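Extracellular solute-binding protein family 1 (Arthrobacter chlorophenolicus, PDB 4R2F) binds the disaccharide laminaribiose and probably delivers it to a membrane transporter as the extracellular solute-binding component of a sugar uptake system. Local coordinates at residues N401-T404 and Q405-T409; G410-D413 and A414-L418. All blocks are in the same frame, centred on the assembly; numbering follows the deposited sequence.

Contact 1. Residues N401-T404 and Q405-T409; sequences NQFT and QTVLT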
loop_
_atom_site.group_PDB
_atom_site.type_symbol
_atom_site.label_atom_id
_atom_site.label_comp_id
_atom_site.label_asym_id
_atom_site.label_seq_id
_atom_site.Cartn_x
_atom_site.Cartn_y
_atom_site.Cartn_z
ATOM N N ASN A 401 5.727 -2.582 -12.825
ATOM C CA ASN A 401 6.981 -3.157 -12.317
ATOM C C ASN A 401 8.155 -2.730 -13.164
ATOM O O ASN A 401 9.157 -2.218 -12.650
ATOM C CB ASN A 401 6.920 -4.680 -12.249
ATOM C CG ASN A 401 6.027 -5.183 -11.116
ATOM O OD1 ASN A 401 5.241 -6.098 -11.291
ATOM N ND2 ASN A 401 6.170 -4.597 -9.952
ATOM N N GLN A 402 7.997 -2.902 -14.471
ATOM C CA GLN A 402 9.071 -2.652 -15.466
ATOM C C GLN A 402 9.375 -1.171 -15.599
ATOM O O GLN A 402 10.534 -0.756 -15.661
ATOM C CB GLN A 402 8.692 -3.338 -16.814
ATOM C CG GLN A 402 8.589 -4.857 -16.617
ATOM C CD GLN A 402 8.186 -5.686 -17.840
ATOM O OE1 GLN A 402 8.332 -6.921 -17.849
ATOM N NE2 GLN A 402 7.668 -5.027 -18.856
ATOM N N PHE A 403 8.334 -0.350 -15.565
ATOM C CA PHE A 403 8.515 1.098 -15.521
ATOM C C PHE A 403 9.401 1.501 -14.350
ATOM O O PHE A 403 10.368 2.259 -14.503
ATOM C CB PHE A 403 7.146 1.758 -15.440
ATOM C CG PHE A 403 7.176 3.226 -15.235
ATOM C CD1 PHE A 403 7.704 4.076 -16.195
ATOM C CD2 PHE A 403 6.645 3.781 -14.088
ATOM C CE1 PHE A 403 7.715 5.438 -16.000
ATOM C CE2 PHE A 403 6.638 5.140 -13.904
ATOM C CZ PHE A 403 7.183 5.975 -14.858
ATOM N N THR A 404 9.092 0.966 -13.181
ATOM C CA THR A 404 9.848 1.288 -11.984
ATOM C C THR A 404 11.321 0.904 -12.143
ATOM O O THR A 404 12.203 1.661 -11.759
ATOM C CB THR A 404 9.258 0.584 -10.727
ATOM O OG1 THR A 404 7.867 0.899 -10.595
ATOM C CG2 THR A 404 9.993 1.035 -9.474
ATOM N N GLN A 405 11.577 -0.286 -12.659
ATOM C CA GLN A 405 12.938 -0.767 -12.717
ATOM C C GLN A 405 13.735 0.037 -13.723
ATOM O O GLN A 405 14.916 0.348 -13.512
ATOM C CB GLN A 405 12.945 -2.263 -12.988
ATOM C CG GLN A 405 12.410 -3.040 -11.786
ATOM C CD GLN A 405 12.549 -4.549 -11.880
ATOM O OE1 GLN A 405 12.528 -5.123 -12.958
ATOM N NE2 GLN A 405 12.695 -5.201 -10.732
ATOM N N THR A 406 13.065 0.427 -14.795
ATOM C CA THR A 406 13.654 1.314 -15.794
ATOM C C THR A 406 14.053 2.665 -15.220
ATOM O O THR A 406 15.160 3.163 -15.475
ATOM C CB THR A 406 12.667 1.482 -16.977
ATOM O OG1 THR A 406 12.638 0.255 -17.725
ATOM C CG2 THR A 406 13.042 2.621 -17.881
ATOM N N VAL A 407 13.168 3.269 -14.436
ATOM C CA VAL A 407 13.479 4.571 -13.863
ATOM C C VAL A 407 14.606 4.457 -12.827
ATOM O O VAL A 407 15.530 5.284 -12.794
ATOM C CB VAL A 407 12.225 5.210 -13.240
ATOM C CG1 VAL A 407 12.577 6.478 -12.492
ATOM C CG2 VAL A 407 11.188 5.501 -14.318
ATOM N N LEU A 408 14.523 3.431 -11.987
ATOM C CA LEU A 408 15.462 3.291 -10.878
ATOM C C LEU A 408 16.884 2.912 -11.352
ATOM O O LEU A 408 17.839 3.021 -10.585
ATOM C CB LEU A 408 14.930 2.284 -9.847
ATOM C CG LEU A 408 13.764 2.724 -8.948
ATOM C CD1 LEU A 408 13.462 1.668 -7.912
ATOM C CD2 LEU A 408 14.007 4.077 -8.281
ATOM N N THR A 409 17.015 2.481 -12.612
ATOM C CA THR A 409 18.338 2.283 -13.255
ATOM C C THR A 409 18.740 3.354 -14.268
ATOM O O THR A 409 19.799 3.241 -14.899
ATOM C CB THR A 409 18.424 0.927 -13.973
ATOM O OG1 THR A 409 17.317 0.779 -14.872
ATOM C CG2 THR A 409 18.435 -0.206 -12.977
#

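Contact 2. Residues G410-D413 and A414-L418; sequences GKTD and AKSAL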
loop_
_atom_site.group_PDB
_atom_site.type_symbol
_atom_site.label_atom_id
_atom_site.label_comp_id
_atom_site.label_asym_id
_atom_site.label_seq_id
_atom_site.Cartn_x
_atom_site.Cartn_y
_atom_site.Cartn_z
ATOM N N GLY A 410 17.906 4.385 -14.427
ATOM C CA GLY A 410 18.105 5.425 -15.434
ATOM C C GLY A 410 18.354 4.896 -16.844
ATOM O O GLY A 410 19.197 5.410 -17.592
ATOM N N LYS A 411 17.619 3.851 -17.197
ATOM C CA LYS A 411 17.865 3.126 -18.432
ATOM C C LYS A 411 17.448 3.927 -19.663
ATOM O O LYS A 411 17.970 3.708 -20.743
ATOM C CB LYS A 411 17.134 1.782 -18.385
ATOM C CG LYS A 411 17.665 0.737 -19.331
ATOM C CD LYS A 411 19.045 0.269 -18.914
ATOM C CE LYS A 411 19.277 -1.109 -19.461
ATOM N NZ LYS A 411 20.689 -1.322 -19.800
ATOM N N THR A 412 16.540 4.881 -19.498
ATOM C CA THR A 412 16.071 5.683 -20.612
ATOM C C THR A 412 15.560 7.021 -20.116
ATOM O O THR A 412 15.633 7.316 -18.925
ATOM C CB THR A 412 15.013 4.933 -21.446
ATOM O OG1 THR A 412 14.821 5.637 -22.677
ATOM C CG2 THR A 412 13.690 4.842 -20.706
ATOM N N ASP A 413 15.097 7.851 -21.043
ATOM C CA ASP A 413 14.608 9.178 -20.697
ATOM C C ASP A 413 13.128 9.099 -20.253
ATOM O O ASP A 413 12.443 8.091 -20.477
ATOM C CB ASP A 413 14.770 10.146 -21.870
ATOM C CG ASP A 413 13.889 9.777 -23.040
ATOM O OD1 ASP A 413 14.242 8.832 -23.785
ATOM O OD2 ASP A 413 12.831 10.412 -23.191
ATOM N N ALA A 414 12.667 10.165 -19.622
ATOM C CA ALA A 414 11.361 10.165 -18.929
ATOM C C ALA A 414 10.215 9.880 -19.889
ATOM O O ALA A 414 9.390 8.983 -19.664
ATOM C CB ALA A 414 11.160 11.501 -18.225
ATOM N N LYS A 415 10.194 10.631 -20.985
ATOM C CA LYS A 415 9.168 10.442 -22.023
ATOM C C LYS A 415 9.139 9.024 -22.560
ATOM O O LYS A 415 8.059 8.436 -22.681
ATOM C CB LYS A 415 9.348 11.460 -23.169
ATOM C CG LYS A 415 8.665 12.798 -22.905
ATOM C CD LYS A 415 9.434 14.003 -23.433
ATOM C CE LYS A 415 8.548 15.240 -23.435
ATOM N NZ LYS A 415 9.331 16.496 -23.303
ATOM N N SER A 416 10.308 8.442 -22.848
ATOM C CA SER A 416 10.348 7.060 -23.353
ATOM C C SER A 416 9.816 6.052 -22.333
ATOM O O SER A 416 9.089 5.116 -22.681
ATOM C CB SER A 416 11.775 6.647 -23.784
ATOM O OG SER A 416 12.310 7.543 -24.771
ATOM N N ALA A 417 10.249 6.192 -21.092
ATOM C CA ALA A 417 9.810 5.275 -20.035
ATOM C C ALA A 417 8.270 5.329 -19.887
ATOM O O ALA A 417 7.609 4.303 -19.864
ATOM C CB ALA A 417 10.498 5.628 -18.739
ATOM N N LEU A 418 7.743 6.545 -19.838
ATOM C CA LEU A 418 6.302 6.770 -19.734
ATOM C C LEU A 418 5.523 6.252 -20.940
ATOM O O LEU A 418 4.419 5.724 -20.789
ATOM C CB LEU A 418 6.040 8.256 -19.519
ATOM C CG LEU A 418 6.329 8.779 -18.108
ATOM C CD1 LEU A 418 6.397 10.296 -18.040
ATOM C CD2 LEU A 418 5.283 8.255 -17.119
HETATM O O HOH W 1 12.070 12.814 -21.800
#

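Contact 1. Residues N401-T404 and Q405-T409
Val407 sits one helical turn beyond Phe403, and the two side chains run alongside each other in the last turns of helix 398-408. From Val407 CB, which lies 3.7 Å from Phe403 O, the valine branches. CG1 stands anti to the backbone N (chi1 173°), which turns Val407 CG2 back toward the preceding turn, 3.3 Å from Phe403 O. Val407 CG2 then rides over one face of the Phe403 ring, displaced toward the rim and 3.9 Å from Phe403 CE1, a CH-pi contact. Phe403 also stacks on Phe421, and Val238 and Met209 of neighbouring helices touch both Phe403 and Val407. Thr404 and Leu408 repeat the side-by-side pattern, Thr404 CG2 meeting Leu408 CD1 at 3.9 Å, while Thr404 OG1 bonds to Leu400 O and to Asn206. On the more open side, Gln402 O takes two bonds from Thr406. Thr406 N donates to Gln402 O at 2.9 Å, and Thr406 OG1 reaches it at 3.1 Å from the opposite face of the carbonyl plane, standing 38° out of it. Four i to i+4 bonds, from Asn401 O to Gln405 N through Thr404 O to Leu408 N, join the two segments, while the side chains divide the work: hydrocarbon packs into the protein, and the Thr406 hydroxyl is satisfied by its own helix backbone.

Contact 2. Residues G410-D413 and A414-L418
Asp413 OD1 takes the hydroxyl of Ser416 at 2.5 Å to Ser416 OG, a short bond that meets the carboxylate on its syn side, somewhat out of its plane. Asp413 is the N-cap of helix 414-428, and its other oxygen makes the capping bond: Ser416 N donates to Asp413 OD2 over 3.2 Å, approaching from above the carboxylate plane, 56° out of it. The same residue thus holds both oxygens, one through its backbone and one through its side chain. A water adds a further link, donating to Asp413 OD2 and accepting from Lys415 N at 3.0 Å, so that another amide of the first turn is served indirectly. The torsions explain the fit. Asp413 CG lies between its own N and carbonyl carbon (chi1 66°), which folds the carboxylate back over the start of the helix, where the negative charge probably interacts favourably with the helix dipole. An alanine in place of Ser416 removes the hydroxyl on Asp413 OD1, and the carboxylate would probably be held less firmly in rotation, leaning on the backbone bond alone among the Ser416 contacts. Upstream, Gly410 closes helix 398-408 in a Schellman motif with positive phi, and the chain turns through Lys411 and Thr412 into the cap. Thr412 leans toward the new helix by both branches: Thr412 OG1 comes to 3.4 Å from Ser416 CB and gives Asp413 OD1 a weak bond, while CG2 packs on Ala417. The first regular helical bond runs from Ala417 N to Asp413 O, 3.0 Å long, with the N-H pointing nearly straight at the oxygen, at 167°.

Contact 1 lies within the final turns of helix 398-408 and contact 2 at the loop and first turn of helix 414-428, so together they span the junction between two successive helices, their centres 9 Å apart. Contact 1 is the more buried: its apolar side faces helices 204-215 and 232-246, and the side chain of Asn401 lies about 7 Å from a glucose unit of the bound sugar. Contact 2 lies farther from the centre of the chain and relies on charge, a hydroxyl and water, although Ala414 and Leu418 turn inward against helix 232-246. The two join directly, Phe403 packing on Ala417 and Leu418, and Thr406 CG2 meeting Thr412 CG2 at 3.7 Å.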